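Local coordinates for crystal protein (Bacillus thuringiensis serovar dakota, PDB 2ZTB) that probably forms pores in the membranes of the cancer cells it recognises, as a proteolytically activated, aerolysin-like Bacillus thuringiensis toxin, at residues L8-L13 with I38-E43. Sequence-based numbering, arbitrary orientation.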
# COMPACT_ATOMS: atom_id res chain seq x y z
N LEU A 8 -7.50 10.95 16.55
CA LEU A 8 -6.23 10.49 17.06
C LEU A 8 -6.54 9.70 18.34
O LEU A 8 -7.43 10.09 19.11
CB LEU A 8 -5.29 11.67 17.32
CG LEU A 8 -3.87 11.36 17.81
CD1 LEU A 8 -3.01 10.73 16.71
CD2 LEU A 8 -3.21 12.65 18.38
N MET A 9 -5.86 8.58 18.52
CA MET A 9 -6.08 7.74 19.69
C MET A 9 -4.86 7.77 20.62
O MET A 9 -3.76 8.08 20.17
CB MET A 9 -6.39 6.30 19.25
CG MET A 9 -7.53 6.17 18.20
SD MET A 9 -9.15 6.58 18.89
CE MET A 9 -9.46 5.18 19.98
N PHE A 10 -5.05 7.45 21.90
CA PHE A 10 -3.94 7.40 22.86
C PHE A 10 -2.87 6.36 22.51
O PHE A 10 -1.68 6.56 22.82
CB PHE A 10 -4.42 7.20 24.30
CG PHE A 10 -4.76 8.50 25.02
CD1 PHE A 10 -6.05 8.77 25.42
CD2 PHE A 10 -3.77 9.43 25.30
CE1 PHE A 10 -6.37 9.95 26.09
CE2 PHE A 10 -4.08 10.62 25.97
CZ PHE A 10 -5.38 10.88 26.36
N ASN A 11 -3.28 5.25 21.87
CA ASN A 11 -2.35 4.18 21.53
C ASN A 11 -1.53 4.47 20.27
O ASN A 11 -0.74 3.64 19.83
CB ASN A 11 -3.04 2.79 21.50
CG ASN A 11 -4.01 2.58 20.30
OD1 ASN A 11 -4.45 1.46 20.08
ND2 ASN A 11 -4.33 3.63 19.56
N GLU A 12 -1.72 5.67 19.73
CA GLU A 12 -1.01 6.16 18.55
C GLU A 12 -0.06 7.32 18.87
O GLU A 12 0.59 7.84 17.97
CB GLU A 12 -2.00 6.74 17.55
CG GLU A 12 -2.83 5.74 16.83
CD GLU A 12 -3.73 6.44 15.85
OE1 GLU A 12 -3.43 6.35 14.65
OE2 GLU A 12 -4.71 7.09 16.30
N LEU A 13 -0.04 7.75 20.13
CA LEU A 13 0.84 8.85 20.56
C LEU A 13 2.31 8.60 20.25
O LEU A 13 3.03 9.52 19.88
CB LEU A 13 0.61 9.16 22.04
CG LEU A 13 -0.29 10.39 22.30
CD1 LEU A 13 -1.49 10.53 21.36
CD2 LEU A 13 -0.71 10.54 23.77
N ILE A 38 -5.71 13.69 31.81
CA ILE A 38 -5.68 14.27 30.47
C ILE A 38 -6.76 13.59 29.63
O ILE A 38 -7.33 12.60 30.05
CB ILE A 38 -4.27 14.17 29.79
CG1 ILE A 38 -3.87 12.70 29.53
CG2 ILE A 38 -3.20 14.99 30.61
CD1 ILE A 38 -2.62 12.50 28.65
N ALA A 39 -7.05 14.14 28.45
CA ALA A 39 -8.16 13.70 27.64
C ALA A 39 -7.90 13.95 26.16
O ALA A 39 -7.25 14.92 25.79
CB ALA A 39 -9.45 14.38 28.08
N LEU A 40 -8.42 13.05 25.33
CA LEU A 40 -8.30 13.12 23.88
C LEU A 40 -9.58 12.56 23.34
O LEU A 40 -9.93 11.41 23.62
CB LEU A 40 -7.11 12.27 23.40
CG LEU A 40 -6.77 12.12 21.92
CD1 LEU A 40 -6.42 13.47 21.28
CD2 LEU A 40 -5.62 11.15 21.76
N ASN A 41 -10.28 13.36 22.55
CA ASN A 41 -11.53 12.92 21.92
C ASN A 41 -12.44 12.21 22.94
O ASN A 41 -12.89 12.85 23.90
CB ASN A 41 -11.23 12.07 20.68
CG ASN A 41 -10.39 12.83 19.65
OD1 ASN A 41 -10.73 13.94 19.27
ND2 ASN A 41 -9.29 12.22 19.20
N ASN A 42 -12.66 10.90 22.79
CA ASN A 42 -13.50 10.14 23.74
C ASN A 42 -12.78 9.30 24.82
O ASN A 42 -13.41 8.48 25.50
CB ASN A 42 -14.55 9.31 23.00
CG ASN A 42 -15.61 10.17 22.33
OD1 ASN A 42 -15.54 10.34 21.05
ND2 ASN A 42 -16.60 10.74 23.20
N GLU A 43 -11.48 9.55 24.99
CA GLU A 43 -10.66 8.82 25.96
C GLU A 43 -10.09 9.77 26.99
O GLU A 43 -10.02 10.98 26.77
CB GLU A 43 -9.47 8.17 25.25
CG GLU A 43 -9.78 7.15 24.18
CD GLU A 43 -8.57 6.95 23.29
OE1 GLU A 43 -8.31 7.85 22.46
OE2 GLU A 43 -7.90 5.90 23.43
O HOH W 1 -6.01 4.18 22.52
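Two grips hold Glu-12 OE2: the backbone N of Met-9, which donates to it over 2.9 Å along the anti lone pair, and a salt bridge from Lys-63. The other oxygen, OE1, takes the backbone N-H of Lys-121, so the carboxylate is fixed at both ends. The Glu-12 side chain thus folds back to the N-H of Met-9, the residue just before the 3-10 segment 10-13, while Glu-12 N donates to Met-9 O. Asn-41 ND2 reaches across to Leu-8 O, 2.8 Å away; the oxygen lies in the amide plane and is met on a lone pair, though the N-H is bent to 131°. Asn-41 OD1 accepts from the backbone N of Cys-61, so this amide bridges two chain segments. Asn-41 is the second residue, with positive phi, of the type II' turn, Leu-40 to Glu-43, that closes the tight hairpin of strands 37-40 and 43-46. The hairpin belongs to the domain at one end of this elongated, mostly beta molecule, whose fold is aerolysin-like. Glu-43 runs back from the turn, extended beyond CG, and its OE1 takes a weak bond from Phe-10 N at 3.3 Å. Glu-43 OE2 accepts from a water 2.7 Å away, which in turn accepts from Asn-11 N. The Phe-10 ring, its plane turned 61° from this carboxylate, runs antiparallel to the Glu-43 chain, with Glu-43 CB 3.5 Å from its CD1, at the ring edge. Leu-40 CB lies over one ring face, a CH-pi contact 4.0 Å from the centroid. With CG anti to the backbone N, Leu-40 sends CD2 on to within 3.4 Å of Leu-8 O. Ile-38 comes in at a slant, CD1 3.6 Å from Phe-10 CE2, while Pro-20 and Tyr-45 also touch Phe-10.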